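Local coordinates for protein tartronic semialdehyde reductase (Salmonella typhimurium, PDB 1YB4) that catalyses the reversible NAD(P)H-dependent reduction of tartronate semialdehyde (2-hydroxy-3-oxopropanoate) to (R)-glycerate, at residues Ala189-Ser194 with Ala285-Ala290; Asp199-Arg204 with Arg223-Thr228; Thr85-Lys90 with Gln108-Met113. All blocks are in the same frame, centred on the assembly; numbering follows the deposited sequence.

Interaction 1. Residues Ala189-Ser194 with Ala285-Ala290; sequences ALVFAS and ALELMA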
ATOM      1  N   ALA A 189      -8.472 -13.127   0.093  1.00 32.28           N
ATOM      2  CA  ALA A 189      -8.903 -14.197   0.991  1.00 30.04           C
ATOM      3  C   ALA A 189      -9.011 -15.559   0.297  1.00 29.08           C
ATOM      4  O   ALA A 189      -8.534 -16.569   0.816  1.00 29.72           O
ATOM      5  CB  ALA A 189     -10.238 -13.820   1.615  1.00 30.06           C
ATOM      6  N   LEU A 190      -9.635 -15.584  -0.876  1.00 27.68           N
ATOM      7  CA  LEU A 190      -9.801 -16.834  -1.610  1.00 28.10           C
ATOM      8  C   LEU A 190      -8.494 -17.334  -2.255  1.00 26.89           C
ATOM      9  O   LEU A 190      -8.175 -18.525  -2.166  1.00 28.17           O
ATOM     10  CB  LEU A 190     -10.916 -16.678  -2.652  1.00 24.96           C
ATOM     11  CG  LEU A 190     -12.310 -16.502  -2.038  1.00 26.72           C
ATOM     12  CD1 LEU A 190     -13.347 -16.235  -3.107  1.00 26.87           C
ATOM     13  CD2 LEU A 190     -12.689 -17.751  -1.288  1.00 26.53           C
ATOM     14  N   VAL A 191      -7.728 -16.445  -2.889  1.00 25.68           N
ATOM     15  CA  VAL A 191      -6.456 -16.868  -3.481  1.00 24.78           C
ATOM     16  C   VAL A 191      -5.627 -17.501  -2.352  1.00 26.06           C
ATOM     17  O   VAL A 191      -5.044 -18.576  -2.511  1.00 30.57           O
ATOM     18  CB  VAL A 191      -5.682 -15.675  -4.122  1.00 22.01           C
ATOM     19  CG1 VAL A 191      -4.296 -16.095  -4.540  1.00 14.56           C
ATOM     20  CG2 VAL A 191      -6.428 -15.180  -5.323  1.00 14.39           C
ATOM     21  N   PHE A 192      -5.613 -16.852  -1.194  1.00 26.83           N
ATOM     22  CA  PHE A 192      -4.887 -17.362  -0.035  1.00 25.71           C
ATOM     23  C   PHE A 192      -5.461 -18.710   0.422  1.00 26.97           C
ATOM     24  O   PHE A 192      -4.721 -19.663   0.643  1.00 24.13           O
ATOM     25  CB  PHE A 192      -5.000 -16.380   1.123  1.00 24.29           C
ATOM     26  CG  PHE A 192      -4.918 -17.039   2.460  1.00 23.52           C
ATOM     27  CD1 PHE A 192      -3.695 -17.453   2.970  1.00 23.16           C
ATOM     28  CD2 PHE A 192      -6.073 -17.314   3.177  1.00 22.92           C
ATOM     29  CE1 PHE A 192      -3.623 -18.133   4.174  1.00 27.16           C
ATOM     30  CE2 PHE A 192      -6.010 -17.999   4.386  1.00 24.79           C
ATOM     31  CZ  PHE A 192      -4.789 -18.412   4.887  1.00 22.88           C
ATOM     32  N   ALA A 193      -6.780 -18.765   0.604  1.00 26.77           N
ATOM     33  CA  ALA A 193      -7.437 -19.999   1.030  1.00 27.11           C
ATOM     34  C   ALA A 193      -7.090 -21.089   0.034  1.00 28.79           C
ATOM     35  O   ALA A 193      -6.832 -22.225   0.404  1.00 30.94           O
ATOM     36  CB  ALA A 193      -8.957 -19.811   1.078  1.00 26.06           C
ATOM     37  N   SER A 194      -7.080 -20.736  -1.244  1.00 30.50           N
ATOM     38  CA  SER A 194      -6.774 -21.717  -2.266  1.00 30.35           C
ATOM     39  C   SER A 194      -5.349 -22.235  -2.150  1.00 31.54           C
ATOM     40  O   SER A 194      -5.140 -23.441  -2.029  1.00 30.76           O
ATOM     41  CB  SER A 194      -6.998 -21.128  -3.650  1.00 28.46           C
ATOM     42  OG  SER A 194      -6.657 -22.077  -4.636  1.00 25.60           O
ATOM     43  N   ALA A 285      -5.221 -10.519 -10.755  1.00 26.77           N
ATOM     44  CA  ALA A 285      -4.042  -9.756 -10.376  1.00 26.98           C
ATOM     45  C   ALA A 285      -3.343 -10.411  -9.209  1.00 27.01           C
ATOM     46  O   ALA A 285      -2.122 -10.520  -9.200  1.00 26.64           O
ATOM     47  CB  ALA A 285      -4.415  -8.342 -10.030  1.00 28.79           C
ATOM     48  N   LEU A 286      -4.111 -10.852  -8.220  1.00 27.88           N
ATOM     49  CA  LEU A 286      -3.496 -11.507  -7.079  1.00 28.50           C
ATOM     50  C   LEU A 286      -3.044 -12.926  -7.420  1.00 29.77           C
ATOM     51  O   LEU A 286      -2.087 -13.438  -6.836  1.00 28.25           O
ATOM     52  CB  LEU A 286      -4.445 -11.496  -5.886  1.00 26.75           C
ATOM     53  CG  LEU A 286      -4.577 -10.043  -5.434  1.00 26.21           C
ATOM     54  CD1 LEU A 286      -5.706  -9.385  -6.170  1.00 23.82           C
ATOM     55  CD2 LEU A 286      -4.819  -9.988  -3.981  1.00 27.36           C
ATOM     56  N   GLU A 287      -3.724 -13.565  -8.371  1.00 32.37           N
ATOM     57  CA  GLU A 287      -3.315 -14.910  -8.770  1.00 31.82           C
ATOM     58  C   GLU A 287      -1.934 -14.766  -9.400  1.00 30.54           C
ATOM     59  O   GLU A 287      -1.039 -15.553  -9.129  1.00 30.85           O
ATOM     60  CB  GLU A 287      -4.302 -15.518  -9.771  1.00 29.19           C
ATOM     61  CG  GLU A 287      -5.648 -15.871  -9.158  1.00 32.53           C
ATOM     62  CD  GLU A 287      -6.663 -16.320 -10.194  1.00 32.52           C
ATOM     63  OE1 GLU A 287      -6.695 -15.713 -11.282  1.00 34.26           O
ATOM     64  OE2 GLU A 287      -7.436 -17.261  -9.921  1.00 30.07           O
ATOM     65  N   LEU A 288      -1.761 -13.736 -10.222  1.00 30.89           N
ATOM     66  CA  LEU A 288      -0.482 -13.483 -10.890  1.00 30.32           C
ATOM     67  C   LEU A 288       0.630 -13.233  -9.864  1.00 32.72           C
ATOM     68  O   LEU A 288       1.732 -13.794  -9.964  1.00 29.88           O
ATOM     69  CB  LEU A 288      -0.616 -12.262 -11.808  1.00 27.78           C
ATOM     70  CG  LEU A 288       0.607 -11.839 -12.626  1.00 31.07           C
ATOM     71  CD1 LEU A 288       1.002 -12.959 -13.550  1.00 31.32           C
ATOM     72  CD2 LEU A 288       0.292 -10.589 -13.440  1.00 29.99           C
HETATM   73  N   MSE A 289       0.317 -12.395  -8.878  1.00 31.95           N
HETATM   74  CA  MSE A 289       1.261 -12.024  -7.839  1.00 32.52           C
HETATM   75  C   MSE A 289       1.595 -13.144  -6.858  1.00 31.86           C
HETATM   76  O   MSE A 289       2.528 -13.021  -6.064  1.00 34.84           O
HETATM   77  CB  MSE A 289       0.727 -10.787  -7.106  1.00 36.96           C
HETATM   78  CG  MSE A 289       0.699  -9.534  -7.999  1.00 42.42           C
HETATM   79 SE   MSE A 289      -0.652  -8.194  -7.577  1.00 50.61          SE
HETATM   80  CE  MSE A 289       0.301  -7.257  -6.171  1.00 50.41           C
ATOM     81  N   ALA A 290       0.848 -14.239  -6.927  1.00 27.79           N
ATOM     82  CA  ALA A 290       1.072 -15.369  -6.046  1.00 26.42           C
ATOM     83  C   ALA A 290       1.430 -16.602  -6.860  1.00 28.18           C
ATOM     84  O   ALA A 290       1.858 -17.620  -6.307  1.00 29.34           O
ATOM     85  CB  ALA A 290      -0.178 -15.638  -5.227  1.00 25.70           C
TER

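Interaction 2. Residues Asp199-Arg204 with Arg223-Thr228; sequences DPVRVR and RMINRT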
ATOM      1  N   ASP A 199     -10.796 -25.393  -0.245  1.00 35.32           N
ATOM      2  CA  ASP A 199     -11.640 -25.261  -1.423  1.00 36.50           C
ATOM      3  C   ASP A 199     -12.376 -23.944  -1.343  1.00 36.82           C
ATOM      4  O   ASP A 199     -13.182 -23.722  -0.422  1.00 34.80           O
ATOM      5  CB  ASP A 199     -12.667 -26.406  -1.487  1.00 40.80           C
ATOM      6  CG  ASP A 199     -13.531 -26.368  -2.749  1.00 43.96           C
ATOM      7  OD1 ASP A 199     -13.790 -25.263  -3.281  1.00 47.18           O
ATOM      8  OD2 ASP A 199     -13.968 -27.450  -3.200  1.00 47.11           O
ATOM      9  N   PRO A 200     -12.122 -23.050  -2.312  1.00 35.93           N
ATOM     10  CA  PRO A 200     -12.798 -21.746  -2.307  1.00 36.18           C
ATOM     11  C   PRO A 200     -14.323 -21.832  -2.191  1.00 35.96           C
ATOM     12  O   PRO A 200     -14.944 -21.009  -1.511  1.00 35.69           O
ATOM     13  CB  PRO A 200     -12.316 -21.073  -3.612  1.00 35.19           C
ATOM     14  CG  PRO A 200     -11.648 -22.179  -4.400  1.00 38.88           C
ATOM     15  CD  PRO A 200     -11.081 -23.107  -3.350  1.00 34.68           C
ATOM     16  N   VAL A 201     -14.929 -22.826  -2.832  1.00 35.01           N
ATOM     17  CA  VAL A 201     -16.373 -22.961  -2.756  1.00 32.00           C
ATOM     18  C   VAL A 201     -16.781 -23.071  -1.298  1.00 31.78           C
ATOM     19  O   VAL A 201     -17.716 -22.414  -0.854  1.00 29.04           O
ATOM     20  CB  VAL A 201     -16.861 -24.203  -3.490  1.00 35.01           C
ATOM     21  CG1 VAL A 201     -18.386 -24.183  -3.549  1.00 31.59           C
ATOM     22  CG2 VAL A 201     -16.244 -24.267  -4.890  1.00 33.01           C
ATOM     23  N   ARG A 202     -16.051 -23.905  -0.564  1.00 34.63           N
ATOM     24  CA  ARG A 202     -16.272 -24.136   0.873  1.00 35.77           C
ATOM     25  C   ARG A 202     -16.149 -22.892   1.773  1.00 34.65           C
ATOM     26  O   ARG A 202     -17.081 -22.548   2.524  1.00 31.86           O
ATOM     27  CB  ARG A 202     -15.278 -25.190   1.372  1.00 39.67           C
ATOM     28  CG  ARG A 202     -15.865 -26.570   1.520  1.00 45.36           C
ATOM     29  CD  ARG A 202     -16.451 -27.053   0.225  1.00 47.72           C
ATOM     30  NE  ARG A 202     -17.706 -27.738   0.484  1.00 54.46           N
ATOM     31  CZ  ARG A 202     -17.818 -28.867   1.178  1.00 56.16           C
ATOM     32  NH1 ARG A 202     -16.739 -29.456   1.688  1.00 53.40           N
ATOM     33  NH2 ARG A 202     -19.021 -29.398   1.369  1.00 57.87           N
ATOM     34  N   VAL A 203     -14.977 -22.252   1.700  1.00 34.17           N
ATOM     35  CA  VAL A 203     -14.656 -21.058   2.477  1.00 30.20           C
ATOM     36  C   VAL A 203     -15.716 -20.016   2.203  1.00 29.57           C
ATOM     37  O   VAL A 203     -16.255 -19.409   3.123  1.00 31.57           O
ATOM     38  CB  VAL A 203     -13.267 -20.475   2.075  1.00 31.07           C
ATOM     39  CG1 VAL A 203     -12.906 -19.304   2.990  1.00 27.51           C
ATOM     40  CG2 VAL A 203     -12.198 -21.561   2.123  1.00 27.03           C
ATOM     41  N   ARG A 204     -16.004 -19.806   0.925  1.00 30.62           N
ATOM     42  CA  ARG A 204     -17.015 -18.841   0.528  1.00 32.10           C
ATOM     43  C   ARG A 204     -18.327 -19.208   1.208  1.00 34.14           C
ATOM     44  O   ARG A 204     -19.019 -18.343   1.774  1.00 32.34           O
ATOM     45  CB  ARG A 204     -17.198 -18.856  -0.994  1.00 31.22           C
ATOM     46  CG  ARG A 204     -18.465 -18.170  -1.473  1.00 26.99           C
ATOM     47  CD  ARG A 204     -18.512 -18.143  -2.985  1.00 29.98           C
ATOM     48  NE  ARG A 204     -19.759 -17.601  -3.516  1.00 30.05           N
ATOM     49  CZ  ARG A 204     -20.956 -18.160  -3.335  1.00 34.00           C
ATOM     50  NH1 ARG A 204     -21.072 -19.276  -2.624  1.00 35.10           N
ATOM     51  NH2 ARG A 204     -22.037 -17.623  -3.894  1.00 31.29           N
ATOM     52  N   ARG A 223     -18.323 -15.499  -9.361  1.00 33.24           N
ATOM     53  CA  ARG A 223     -17.723 -15.197 -10.649  1.00 32.94           C
ATOM     54  C   ARG A 223     -16.243 -15.569 -10.719  1.00 34.56           C
ATOM     55  O   ARG A 223     -15.738 -15.931 -11.783  1.00 35.66           O
ATOM     56  CB  ARG A 223     -17.899 -13.710 -10.980  1.00 33.81           C
ATOM     57  CG  ARG A 223     -19.313 -13.299 -11.335  1.00 32.97           C
ATOM     58  CD  ARG A 223     -19.436 -11.783 -11.516  1.00 39.74           C
ATOM     59  NE  ARG A 223     -20.825 -11.353 -11.693  1.00 43.31           N
ATOM     60  CZ  ARG A 223     -21.222 -10.089 -11.837  1.00 44.35           C
ATOM     61  NH1 ARG A 223     -20.337  -9.100 -11.830  1.00 45.00           N
ATOM     62  NH2 ARG A 223     -22.513  -9.811 -11.979  1.00 41.66           N
HETATM   63  N   MSE A 224     -15.554 -15.496  -9.581  1.00 35.64           N
HETATM   64  CA  MSE A 224     -14.128 -15.808  -9.523  1.00 35.85           C
HETATM   65  C   MSE A 224     -13.853 -17.299  -9.548  1.00 36.35           C
HETATM   66  O   MSE A 224     -12.873 -17.754 -10.150  1.00 35.60           O
HETATM   67  CB  MSE A 224     -13.503 -15.202  -8.262  1.00 38.26           C
HETATM   68  CG  MSE A 224     -13.460 -13.669  -8.224  1.00 43.26           C
HETATM   69 SE   MSE A 224     -12.845 -12.952  -6.493  1.00 51.81          SE
HETATM   70  CE  MSE A 224     -13.923 -11.330  -6.439  1.00 45.78           C
ATOM     71  N   ILE A 225     -14.717 -18.054  -8.879  1.00 37.44           N
ATOM     72  CA  ILE A 225     -14.576 -19.503  -8.803  1.00 39.24           C
ATOM     73  C   ILE A 225     -14.884 -20.196 -10.129  1.00 39.18           C
ATOM     74  O   ILE A 225     -14.109 -21.024 -10.609  1.00 37.84           O
ATOM     75  CB  ILE A 225     -15.501 -20.086  -7.717  1.00 42.35           C
ATOM     76  CG1 ILE A 225     -15.176 -19.445  -6.352  1.00 46.49           C
ATOM     77  CG2 ILE A 225     -15.334 -21.597  -7.662  1.00 42.98           C
ATOM     78  CD1 ILE A 225     -15.990 -19.988  -5.163  1.00 44.15           C
ATOM     79  N   ASN A 226     -16.014 -19.847 -10.726  1.00 38.63           N
ATOM     80  CA  ASN A 226     -16.394 -20.467 -11.981  1.00 41.64           C
ATOM     81  C   ASN A 226     -15.712 -19.816 -13.174  1.00 42.70           C
ATOM     82  O   ASN A 226     -16.042 -20.119 -14.317  1.00 45.93           O
ATOM     83  CB  ASN A 226     -17.914 -20.423 -12.141  1.00 40.00           C
ATOM     84  CG  ASN A 226     -18.638 -20.996 -10.931  1.00 42.83           C
ATOM     85  OD1 ASN A 226     -18.179 -21.972 -10.323  1.00 42.45           O
ATOM     86  ND2 ASN A 226     -19.778 -20.402 -10.581  1.00 40.51           N
ATOM     87  N   ARG A 227     -14.755 -18.930 -12.899  1.00 41.87           N
ATOM     88  CA  ARG A 227     -14.000 -18.201 -13.935  1.00 39.90           C
ATOM     89  C   ARG A 227     -14.890 -17.513 -14.973  1.00 35.51           C
ATOM     90  O   ARG A 227     -14.530 -17.413 -16.146  1.00 32.57           O
ATOM     91  CB  ARG A 227     -13.027 -19.142 -14.647  1.00 41.73           C
ATOM     92  CG  ARG A 227     -12.319 -20.104 -13.710  1.00 45.08           C
ATOM     93  CD  ARG A 227     -11.528 -19.361 -12.661  1.00 44.71           C
ATOM     94  NE  ARG A 227     -10.334 -18.735 -13.223  1.00 45.69           N
ATOM     95  CZ  ARG A 227      -9.546 -17.915 -12.540  1.00 42.81           C
ATOM     96  NH1 ARG A 227      -9.837 -17.627 -11.277  1.00 43.84           N
ATOM     97  NH2 ARG A 227      -8.476 -17.386 -13.114  1.00 38.85           N
ATOM     98  N   THR A 228     -16.041 -17.020 -14.531  1.00 35.20           N
ATOM     99  CA  THR A 228     -16.970 -16.349 -15.428  1.00 36.08           C
ATOM    100  C   THR A 228     -16.811 -14.834 -15.296  1.00 36.58           C
ATOM    101  O   THR A 228     -17.388 -14.213 -14.407  1.00 37.48           O
ATOM    102  CB  THR A 228     -18.434 -16.789 -15.122  1.00 36.89           C
ATOM    103  OG1 THR A 228     -18.985 -15.985 -14.074  1.00 36.63           O
ATOM    104  CG2 THR A 228     -18.460 -18.260 -14.673  1.00 32.02           C
TER

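Interaction 3. Residues Thr85-Lys90 with Gln108-Met113; sequences TSLQGK and QRVNEM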
ATOM      1  N   THR A  85     -29.079  30.584 -23.424  1.00 88.61           N
ATOM      2  CA  THR A  85     -30.482  30.222 -23.583  1.00 84.56           C
ATOM      3  C   THR A  85     -31.091  30.421 -22.207  1.00 81.43           C
ATOM      4  O   THR A  85     -30.471  30.076 -21.203  1.00 81.45           O
ATOM      5  CB  THR A  85     -30.664  28.735 -23.968  1.00 84.82           C
ATOM      6  OG1 THR A  85     -29.966  28.459 -25.188  1.00 85.11           O
ATOM      7  CG2 THR A  85     -32.147  28.407 -24.150  1.00 83.94           C
ATOM      8  N   SER A  86     -32.288  30.985 -22.146  1.00 77.66           N
ATOM      9  CA  SER A  86     -32.921  31.188 -20.855  1.00 74.62           C
ATOM     10  C   SER A  86     -32.982  29.848 -20.143  1.00 72.23           C
ATOM     11  O   SER A  86     -33.337  28.836 -20.746  1.00 72.70           O
ATOM     12  CB  SER A  86     -34.333  31.745 -21.020  1.00 75.56           C
ATOM     13  OG  SER A  86     -34.989  31.831 -19.767  1.00 75.16           O
ATOM     14  N   LEU A  87     -32.624  29.848 -18.863  1.00 68.25           N
ATOM     15  CA  LEU A  87     -32.629  28.639 -18.053  1.00 63.74           C
ATOM     16  C   LEU A  87     -33.691  28.791 -16.982  1.00 62.68           C
ATOM     17  O   LEU A  87     -33.937  27.877 -16.194  1.00 61.73           O
ATOM     18  CB  LEU A  87     -31.260  28.452 -17.402  1.00 59.83           C
ATOM     19  CG  LEU A  87     -30.442  27.216 -17.790  1.00 58.21           C
ATOM     20  CD1 LEU A  87     -30.389  27.038 -19.296  1.00 56.75           C
ATOM     21  CD2 LEU A  87     -29.050  27.370 -17.224  1.00 56.47           C
ATOM     22  N   GLN A  88     -34.324  29.961 -16.977  1.00 62.03           N
ATOM     23  CA  GLN A  88     -35.353  30.290 -16.005  1.00 59.97           C
ATOM     24  C   GLN A  88     -36.495  29.278 -15.967  1.00 57.92           C
ATOM     25  O   GLN A  88     -37.021  28.885 -17.009  1.00 58.13           O
ATOM     26  CB  GLN A  88     -35.910  31.690 -16.289  1.00 60.68           C
ATOM     27  CG  GLN A  88     -36.826  32.206 -15.196  1.00 65.51           C
ATOM     28  CD  GLN A  88     -36.104  32.391 -13.865  1.00 68.95           C
ATOM     29  OE1 GLN A  88     -36.705  32.262 -12.791  1.00 70.16           O
ATOM     30  NE2 GLN A  88     -34.811  32.708 -13.929  1.00 69.55           N
ATOM     31  N   GLY A  89     -36.860  28.859 -14.756  1.00 54.97           N
ATOM     32  CA  GLY A  89     -37.948  27.911 -14.564  1.00 54.00           C
ATOM     33  C   GLY A  89     -37.695  26.492 -15.036  1.00 53.90           C
ATOM     34  O   GLY A  89     -38.632  25.691 -15.154  1.00 54.31           O
ATOM     35  N   LYS A  90     -36.431  26.176 -15.312  1.00 51.92           N
ATOM     36  CA  LYS A  90     -36.066  24.846 -15.776  1.00 48.43           C
ATOM     37  C   LYS A  90     -35.354  24.022 -14.716  1.00 46.34           C
ATOM     38  O   LYS A  90     -34.887  24.532 -13.693  1.00 43.16           O
ATOM     39  CB  LYS A  90     -35.178  24.927 -17.024  1.00 48.81           C
ATOM     40  CG  LYS A  90     -35.887  25.453 -18.258  1.00 49.71           C
ATOM     41  CD  LYS A  90     -34.981  25.418 -19.481  1.00 49.67           C
ATOM     42  CE  LYS A  90     -35.680  26.030 -20.687  1.00 48.08           C
ATOM     43  NZ  LYS A  90     -37.001  25.385 -20.943  1.00 46.65           N
ATOM     44  N   GLN A 108     -24.462  25.625  -8.549  1.00 53.34           N
ATOM     45  CA  GLN A 108     -24.723  27.015  -8.191  1.00 55.94           C
ATOM     46  C   GLN A 108     -24.633  27.955  -9.387  1.00 54.41           C
ATOM     47  O   GLN A 108     -25.227  29.029  -9.369  1.00 53.60           O
ATOM     48  CB  GLN A 108     -23.798  27.485  -7.066  1.00 58.86           C
ATOM     49  CG  GLN A 108     -22.347  27.636  -7.434  1.00 65.97           C
ATOM     50  CD  GLN A 108     -21.512  28.070  -6.239  1.00 71.54           C
ATOM     51  OE1 GLN A 108     -21.829  29.064  -5.578  1.00 74.45           O
ATOM     52  NE2 GLN A 108     -20.440  27.327  -5.954  1.00 72.18           N
ATOM     53  N   ARG A 109     -23.899  27.558 -10.426  1.00 51.84           N
ATOM     54  CA  ARG A 109     -23.809  28.394 -11.616  1.00 50.49           C
ATOM     55  C   ARG A 109     -25.181  28.374 -12.257  1.00 49.13           C
ATOM     56  O   ARG A 109     -25.775  29.416 -12.505  1.00 51.78           O
ATOM     57  CB  ARG A 109     -22.787  27.855 -12.612  1.00 50.56           C
ATOM     58  CG  ARG A 109     -21.370  28.329 -12.386  1.00 54.75           C
ATOM     59  CD  ARG A 109     -20.658  28.470 -13.722  1.00 58.38           C
ATOM     60  NE  ARG A 109     -19.390  27.746 -13.776  1.00 60.98           N
ATOM     61  CZ  ARG A 109     -18.699  27.560 -14.894  1.00 61.66           C
ATOM     62  NH1 ARG A 109     -19.160  28.043 -16.042  1.00 61.47           N
ATOM     63  NH2 ARG A 109     -17.553  26.892 -14.867  1.00 63.26           N
ATOM     64  N   VAL A 110     -25.682  27.174 -12.524  1.00 46.90           N
ATOM     65  CA  VAL A 110     -26.999  27.012 -13.116  1.00 44.81           C
ATOM     66  C   VAL A 110     -28.042  27.644 -12.186  1.00 46.27           C
ATOM     67  O   VAL A 110     -28.981  28.290 -12.647  1.00 45.23           O
ATOM     68  CB  VAL A 110     -27.315  25.501 -13.348  1.00 43.26           C
ATOM     69  CG1 VAL A 110     -28.797  25.285 -13.566  1.00 42.77           C
ATOM     70  CG2 VAL A 110     -26.559  24.997 -14.557  1.00 40.69           C
ATOM     71  N   ASN A 111     -27.859  27.478 -10.876  1.00 48.25           N
ATOM     72  CA  ASN A 111     -28.794  28.038  -9.894  1.00 51.58           C
ATOM     73  C   ASN A 111     -28.908  29.560  -9.970  1.00 53.87           C
ATOM     74  O   ASN A 111     -29.986  30.114  -9.735  1.00 52.31           O
ATOM     75  CB  ASN A 111     -28.407  27.644  -8.462  1.00 48.95           C
ATOM     76  CG  ASN A 111     -28.858  26.233  -8.089  1.00 49.37           C
ATOM     77  OD1 ASN A 111     -28.566  25.750  -6.994  1.00 46.32           O
ATOM     78  ND2 ASN A 111     -29.570  25.570  -8.997  1.00 46.61           N
ATOM     79  N   GLU A 112     -27.802  30.232 -10.289  1.00 54.60           N
ATOM     80  CA  GLU A 112     -27.817  31.684 -10.387  1.00 55.11           C
ATOM     81  C   GLU A 112     -28.288  32.131 -11.765  1.00 54.90           C
ATOM     82  O   GLU A 112     -28.330  33.322 -12.056  1.00 54.90           O
ATOM     83  CB  GLU A 112     -26.433  32.268 -10.050  1.00 56.76           C
ATOM     84  CG  GLU A 112     -25.279  31.798 -10.922  1.00 60.70           C
ATOM     85  CD  GLU A 112     -23.922  32.108 -10.301  1.00 62.47           C
ATOM     86  OE1 GLU A 112     -23.699  31.722  -9.135  1.00 62.37           O
ATOM     87  OE2 GLU A 112     -23.074  32.733 -10.973  1.00 65.08           O
HETATM   88  N   MSE A 113     -28.653  31.168 -12.607  1.00 55.88           N
HETATM   89  CA  MSE A 113     -29.159  31.479 -13.936  1.00 56.98           C
HETATM   90  C   MSE A 113     -30.663  31.244 -13.968  1.00 55.37           C
HETATM   91  O   MSE A 113     -31.305  31.401 -15.002  1.00 56.38           O
HETATM   92  CB  MSE A 113     -28.483  30.615 -14.990  1.00 63.74           C
HETATM   93  CG  MSE A 113     -26.987  30.805 -15.057  1.00 73.61           C
HETATM   94 SE   MSE A 113     -26.277  30.313 -16.773  1.00 87.58          SE
HETATM   95  CE  MSE A 113     -25.952  32.096 -17.466  1.00 82.13           C
TER

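Interaction 1. Residues Ala189-Ser194 with Ala285-Ala290
V191 is the one residue of 189-194 that reaches segment 285-290, on helix 283-290, and it meets L286, E287 and A290. These are van der Waals contacts, mostly between aliphatic groups. V191 CG1, placed anti to the backbone N (chi1 172°), lies 4.2 Å from A290 CB and near the carbonyl oxygen of L286. V191 CG2, beside the backbone N and anti to the carbonyl carbon, lies 4.0 Å from E287 CG and 4.2 Å from L286 CB. CG1 thus sits toward A290, CG2 toward the L286 and E287 side chains. The segment axes approach to 9.9 Å and cross at -39°. This packs the C-terminal end of the long helix 167-195 against the last helix of the chain, in the all-helical C-terminal domain of this dehydrogenase family. L286 also leans on E184, S187 and E188 of the long helix. Polar groups bond beyond the contact: the E287 carboxylate accepts from the backbone N of L294 and forms salt bridges with R227 and K293, while K195 donates to A290 O. Other subunits adjoin both helices: F192 packs on V173 of a second subunit, and M289, a selenomethionine, on M289 of a third.

Interaction 2. Residues Asp199-Arg204 with Arg223-Thr228
P200 and I225 have the closest CA atoms of the two segments, 7.1 Å apart, where the first turn of helix 200-207 meets the last turn of helix 215-225. D199 is the N-cap of the first helix: its OD1 accepts from V201 N at 2.7 Å, met on the anti side and 31° out of the carboxylate plane. At the other end, N226 is the first residue to leave helical geometry and R227 turns left-handed (phi 51°); T228 N bonds back to R223 O, a six-to-one bond past that left-handed residue. The R227 side chain folds back as well, NH1 donating to M224 O at 3.2 Å in the carbonyl plane. I225 is the one residue of 223-228 that touches 199-204. Its CG1 stands anti to the carbonyl carbon (chi1 -58°) and carries I225 CD1 over the opening turn, 4.1 Å from P200 CB and 3.8 Å from V201 N. I225 CG2 meets V201 CG2 at 4.0 Å, the two side chains crossing at about a right angle. The extended R204 lays its CD 3.8 Å from I225 CD1, while its guanidinium goes on to E218 O and, weakly, to L217 O. No hydrogen bond joins the two segments, so their cohesion comes from aliphatic contact, to which R204 lends methylenes while its charged end is used on backbone oxygens near the start of helix 215-225.

Interaction 3. Residues Thr85-Lys90 with Gln108-Met113
V110 O accepts from the backbone N of M113 at 2.9 Å, a bond that closes the end of helix 100-111 and sets both residues beside L87. M113 O then faces the loop: L87 CB lies 3.8 Å from it and Q88 NE2 3.9 Å. Neither is a hydrogen bond; the amide comes near because the Q88 chain bends at its second torsion (chi2 64°). The apolar part of the contact runs through one methyl of L87. L87 CD2 packs 4.0 Å from M113 CB and 4.1 Å from M113 SE, and reaches V110 CG1 at 4.2 Å. The selenomethionine side chain crosses the leucine at a slant. L87 is buried, whereas Q88 and M113 lie at the surface. Residues L87 to K90 form a type II beta turn, closed by K90 N donating to L87 O at 3.1 Å; G89 occupies its third position with the positive phi (69°) that such a turn requires. The turn delivers the chain into strand 90-94, from which helix 100-111 leads on to the neighbouring parallel strand 115-123, a beta-alpha-beta crossover of the Rossmann-type NAD-binding domain. The contact therefore ties the entry to strand 90-94 to the exit of the crossover helix. L87 also packs on T56 of helix 52-57 and on A115 of strand 115-123; V110 rests on A115 too, and the backbone of K90 is hydrogen-bonded to that of D116.

Interaction 3 comes first along the chain, in the N-terminal NAD-binding domain; interactions 1 and 2 both belong to the helical C-terminal domain, on the opposite side of the chain's centre. They lie about 52 Å from interaction 3, centre to centre, with no touch. Interactions 1 and 2 are about 12 Å apart between centres, and both segments of 2 fall between the two of 1 in sequence. Helix 200-207 follows helix 167-195 after a short loop, and A193 packs on V203 while L190 packs on P200. The pair thus forms one continuous helical cluster touching the second subunit, whereas interaction 3 borders no other chain of the tetramer.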